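Local coordinates for probable adenylyl-sulfate kinase (PDB 5CB8), which probably phosphorylates adenosine 5'-phosphosulfate with ATP to give 3'-phosphoadenylyl sulfate, the activated sulfate of cyanobacterial sulfur metabolism, at residues K188-L192 with K193-G197; G87-S90 with H91-R95. All coordinates share one frame; numbering follows the deposited sequence.

Contact 1 of 2, residues K188-L192 with K193-G197; sequences KLVDL and KYIEG
Tyr194 and Leu189 meet where the C-terminal helix stops. A Schellman motif ends the helix: the N of Tyr194 bonds to the O of Leu189 at 2.8 Å, almost in line with the carbonyl, and the N of Lys193 bonds to the O of Val190 at 2.9 Å, standing above that carbonyl's plane. Lys193, with positive phi (61°), is the C-prime residue that turns the chain back. The N of Ile195 adds a weak bond to the O of Leu189. Along Tyr194, CB lies 4.0 Å from CD2 of Leu189, the two side chains crossing at about a right angle. CG stands beside the backbone N (chi1 -75°), which lays the ring alongside Leu192: CD2 of Tyr194 is 3.8 Å from CB of Leu192, CE2 approaches CB and CD1 of the same leucine, and the O of Leu192 lies over one ring face. At the tip, OH hydrogen-bonds with OD1 of Asp121. One residue on, CG1 of Ile195 packs 3.8 Å from CG2 of Val190. A water donates to the O of Val190 and the O of Ile195, bridging helix end and tail. OE2 of Glu196 bonds to the backbone N of Gln22, and the N of Glu196 to OH of Tyr54. Leu189 rests on Leu123 of strand 122-127 and on Val26 and Ile28 of strand 26-31, so the capped end of helix 178-191 lies against two neighbouring strands of the parallel sheet.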
# COMPACT_ATOMS: atom_id res chain seq x y z
N LYS B 188 15.25 -12.08 18.17
CA LYS B 188 14.47 -12.99 17.34
C LYS B 188 14.81 -12.78 15.87
O LYS B 188 14.94 -13.75 15.10
CB LYS B 188 12.97 -12.79 17.59
CG LYS B 188 12.07 -13.73 16.79
CD LYS B 188 12.35 -15.20 17.13
CE LYS B 188 11.91 -15.54 18.54
NZ LYS B 188 12.09 -16.99 18.88
N LEU B 189 14.95 -11.52 15.47
CA LEU B 189 15.37 -11.19 14.11
C LEU B 189 16.76 -11.75 13.80
O LEU B 189 17.03 -12.19 12.67
CB LEU B 189 15.38 -9.67 13.92
CG LEU B 189 14.03 -8.96 13.87
CD1 LEU B 189 14.26 -7.46 13.90
CD2 LEU B 189 13.25 -9.38 12.63
N VAL B 190 17.65 -11.73 14.79
CA VAL B 190 18.98 -12.30 14.61
C VAL B 190 18.91 -13.82 14.50
O VAL B 190 19.52 -14.41 13.59
CB VAL B 190 19.92 -11.92 15.77
CG1 VAL B 190 21.20 -12.75 15.71
CG2 VAL B 190 20.26 -10.43 15.70
N ASP B 191 18.18 -14.45 15.42
CA ASP B 191 18.09 -15.91 15.46
C ASP B 191 17.57 -16.46 14.14
O ASP B 191 18.08 -17.45 13.63
CB ASP B 191 17.17 -16.38 16.59
CG ASP B 191 17.72 -16.08 17.96
OD1 ASP B 191 18.92 -15.74 18.07
OD2 ASP B 191 16.95 -16.19 18.94
N LEU B 192 16.56 -15.79 13.59
CA LEU B 192 15.93 -16.21 12.34
C LEU B 192 16.66 -15.64 11.13
O LEU B 192 16.19 -15.77 10.00
CB LEU B 192 14.47 -15.78 12.31
CG LEU B 192 13.60 -16.35 13.42
CD1 LEU B 192 12.20 -15.77 13.32
CD2 LEU B 192 13.55 -17.85 13.34
N LYS B 193 17.79 -14.98 11.38
CA LYS B 193 18.67 -14.49 10.31
C LYS B 193 18.05 -13.48 9.35
O LYS B 193 18.38 -13.44 8.17
CB LYS B 193 19.29 -15.67 9.56
CG LYS B 193 20.24 -16.48 10.43
CD LYS B 193 20.46 -17.88 9.90
CE LYS B 193 21.53 -18.59 10.72
NZ LYS B 193 21.31 -18.37 12.18
N TYR B 194 17.15 -12.65 9.87
CA TYR B 194 16.63 -11.52 9.09
C TYR B 194 17.59 -10.34 9.13
O TYR B 194 17.64 -9.54 8.20
CB TYR B 194 15.25 -11.10 9.59
CG TYR B 194 14.16 -12.06 9.18
CD1 TYR B 194 13.76 -12.15 7.85
CD2 TYR B 194 13.53 -12.88 10.11
CE1 TYR B 194 12.77 -13.03 7.46
CE2 TYR B 194 12.54 -13.76 9.73
CZ TYR B 194 12.17 -13.83 8.41
OH TYR B 194 11.17 -14.70 8.03
N ILE B 195 18.35 -10.23 10.22
CA ILE B 195 19.39 -9.21 10.34
C ILE B 195 20.66 -9.85 10.88
O ILE B 195 20.64 -10.99 11.33
CB ILE B 195 18.97 -8.05 11.26
CG1 ILE B 195 18.91 -8.50 12.73
CG2 ILE B 195 17.63 -7.45 10.82
CD1 ILE B 195 18.46 -7.41 13.67
N GLU B 196 21.77 -9.10 10.83
CA GLU B 196 23.07 -9.64 11.24
C GLU B 196 23.25 -9.68 12.75
O GLU B 196 22.88 -8.74 13.46
CB GLU B 196 24.20 -8.83 10.59
CG GLU B 196 24.15 -8.82 9.08
CD GLU B 196 25.52 -8.65 8.47
OE1 GLU B 196 26.51 -8.68 9.24
OE2 GLU B 196 25.62 -8.51 7.23
N GLY B 197 23.83 -10.78 13.23
CA GLY B 197 24.15 -10.92 14.64
C GLY B 197 25.37 -10.11 15.01
O GLY B 197 25.89 -9.34 14.19
OXT GLY B 197 25.88 -10.19 16.12
O HOH W 1 21.79 -13.23 12.19

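Contact 2 of 2, residues G87-S90 with H91-R95; sequences GFVS and HLLTR. With ACT (acetate ion), chain J.
Thr94 and Ser90 are bound twice over, one turn apart on helix 76-94. The O of Ser90 accepts from the N of Thr94 at 2.8 Å and from OG1 of Thr94 at 2.7 Å, the two donors coming from opposite faces of the carbonyl plane. Thr94 can fold its hydroxyl back this way because OG1 stands beside its own backbone N (chi1 -61°); the same OG1 also bonds to Thr27. This is the tight side: Ser90, whose OG bonds to the O of Ile86, and Thr94 are buried against Val100 of strand 99-103 and Ile119 of helix 109-119. Another flank is apolar. CD1 of Leu92 reaches CE1 of Phe88 at 3.6 Å, the side chains crossing at a slant, while Val89 and Leu93 run side by side with CG1 and CD1 4.0 Å apart. Both also pack on Val89 and Leu93 of the second subunit, placing this flank at the dimer interface. The loose side lies at His91 and Arg95, where an acetate, probably from the crystallisation liquor, is held lightly. Its OXT takes a bond from NH1 of Arg95 at 3.2 Å. Its CH3 lies at the His91 ring edge, near the ring plane and closer to NE2 than OXT is, so the weak NE2 to OXT bond counts for little. CD2 of Leu92 lies against one face of the Arg95 guanidinium. Arg95 thus serves two anions: NH2 forms a salt bridge with Glu57 of the second subunit, while NH1 holds the acetate, which marks a place where an anion can sit beside His91 and Arg95.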
# COMPACT_ATOMS: atom_id res chain seq x y z
N GLY B 87 -1.85 -5.27 5.59
CA GLY B 87 -1.18 -6.51 5.20
C GLY B 87 -0.78 -6.52 3.73
O GLY B 87 0.29 -7.03 3.36
N PHE B 88 -1.66 -5.98 2.88
CA PHE B 88 -1.39 -5.88 1.45
C PHE B 88 -0.10 -5.11 1.20
O PHE B 88 0.79 -5.57 0.47
CB PHE B 88 -2.56 -5.20 0.74
CG PHE B 88 -2.33 -4.93 -0.74
CD1 PHE B 88 -1.78 -3.73 -1.16
CD2 PHE B 88 -2.70 -5.87 -1.69
CE1 PHE B 88 -1.57 -3.48 -2.51
CE2 PHE B 88 -2.51 -5.62 -3.05
CZ PHE B 88 -1.94 -4.43 -3.45
N VAL B 89 -0.00 -3.93 1.79
CA VAL B 89 1.16 -3.08 1.59
C VAL B 89 2.39 -3.72 2.23
O VAL B 89 3.48 -3.68 1.65
CB VAL B 89 0.91 -1.68 2.20
CG1 VAL B 89 2.15 -0.80 2.07
CG2 VAL B 89 -0.29 -1.03 1.52
N SER B 90 2.22 -4.30 3.42
CA SER B 90 3.33 -4.96 4.11
C SER B 90 3.89 -6.11 3.28
O SER B 90 5.11 -6.32 3.23
CB SER B 90 2.87 -5.52 5.47
OG SER B 90 2.43 -4.48 6.32
N HIS B 91 3.00 -6.85 2.64
CA HIS B 91 3.40 -7.96 1.78
C HIS B 91 4.25 -7.48 0.60
O HIS B 91 5.31 -8.06 0.32
CB HIS B 91 2.16 -8.68 1.27
CG HIS B 91 2.46 -9.90 0.46
ND1 HIS B 91 1.57 -10.41 -0.47
CD2 HIS B 91 3.54 -10.72 0.44
CE1 HIS B 91 2.10 -11.49 -1.02
NE2 HIS B 91 3.29 -11.69 -0.49
N LEU B 92 3.79 -6.45 -0.11
CA LEU B 92 4.56 -5.96 -1.26
C LEU B 92 5.95 -5.48 -0.85
O LEU B 92 6.94 -5.73 -1.55
CB LEU B 92 3.81 -4.83 -1.99
CG LEU B 92 2.46 -5.20 -2.59
CD1 LEU B 92 1.90 -4.05 -3.44
CD2 LEU B 92 2.59 -6.46 -3.40
N LEU B 93 6.04 -4.80 0.29
CA LEU B 93 7.33 -4.31 0.76
C LEU B 93 8.23 -5.46 1.20
O LEU B 93 9.41 -5.51 0.85
CB LEU B 93 7.15 -3.30 1.91
CG LEU B 93 6.56 -1.94 1.49
CD1 LEU B 93 6.03 -1.18 2.71
CD2 LEU B 93 7.63 -1.11 0.76
N THR B 94 7.66 -6.39 1.96
CA THR B 94 8.43 -7.53 2.49
C THR B 94 9.03 -8.38 1.38
O THR B 94 10.20 -8.78 1.45
CB THR B 94 7.53 -8.40 3.38
OG1 THR B 94 7.06 -7.62 4.48
CG2 THR B 94 8.30 -9.61 3.91
N ARG B 95 8.24 -8.67 0.35
CA ARG B 95 8.74 -9.54 -0.70
C ARG B 95 9.76 -8.84 -1.58
O ARG B 95 10.38 -9.47 -2.43
CB ARG B 95 7.59 -10.14 -1.53
CG ARG B 95 6.91 -9.20 -2.52
CD ARG B 95 5.68 -9.91 -3.09
NE ARG B 95 5.01 -9.21 -4.19
CZ ARG B 95 3.89 -9.64 -4.76
NH1 ARG B 95 3.34 -10.78 -4.34
NH2 ARG B 95 3.33 -8.96 -5.75
C ACT J . 5.52 -13.75 -2.39
O ACT J . 6.55 -13.92 -3.06
OXT ACT J . 4.47 -13.51 -3.03
CH3 ACT J . 5.54 -13.81 -0.90

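How the contacts relate
From the N terminus the chain passes strand 26-31, then strand 56-60, and reaches contact 2 in the last turns of helix 76-94. Contact 1 follows nearly a hundred residues later, where helix 178-191 gives way to the C-terminal tail. The two are in series, neither nested nor crossed, and neither closes a long loop, since each joins adjoining segments. The centres of contacts 1 and 2 lie about 19 Å apart, and the two do not touch. Asp121, just before strand 122-127, is a shared neighbour, meeting Tyr194 and Thr94. Contact 2 ties its helix to strands 56-60 and 99-103 and to the second subunit; contact 1 ties the C-terminal helix to strands 26-31 and 122-127.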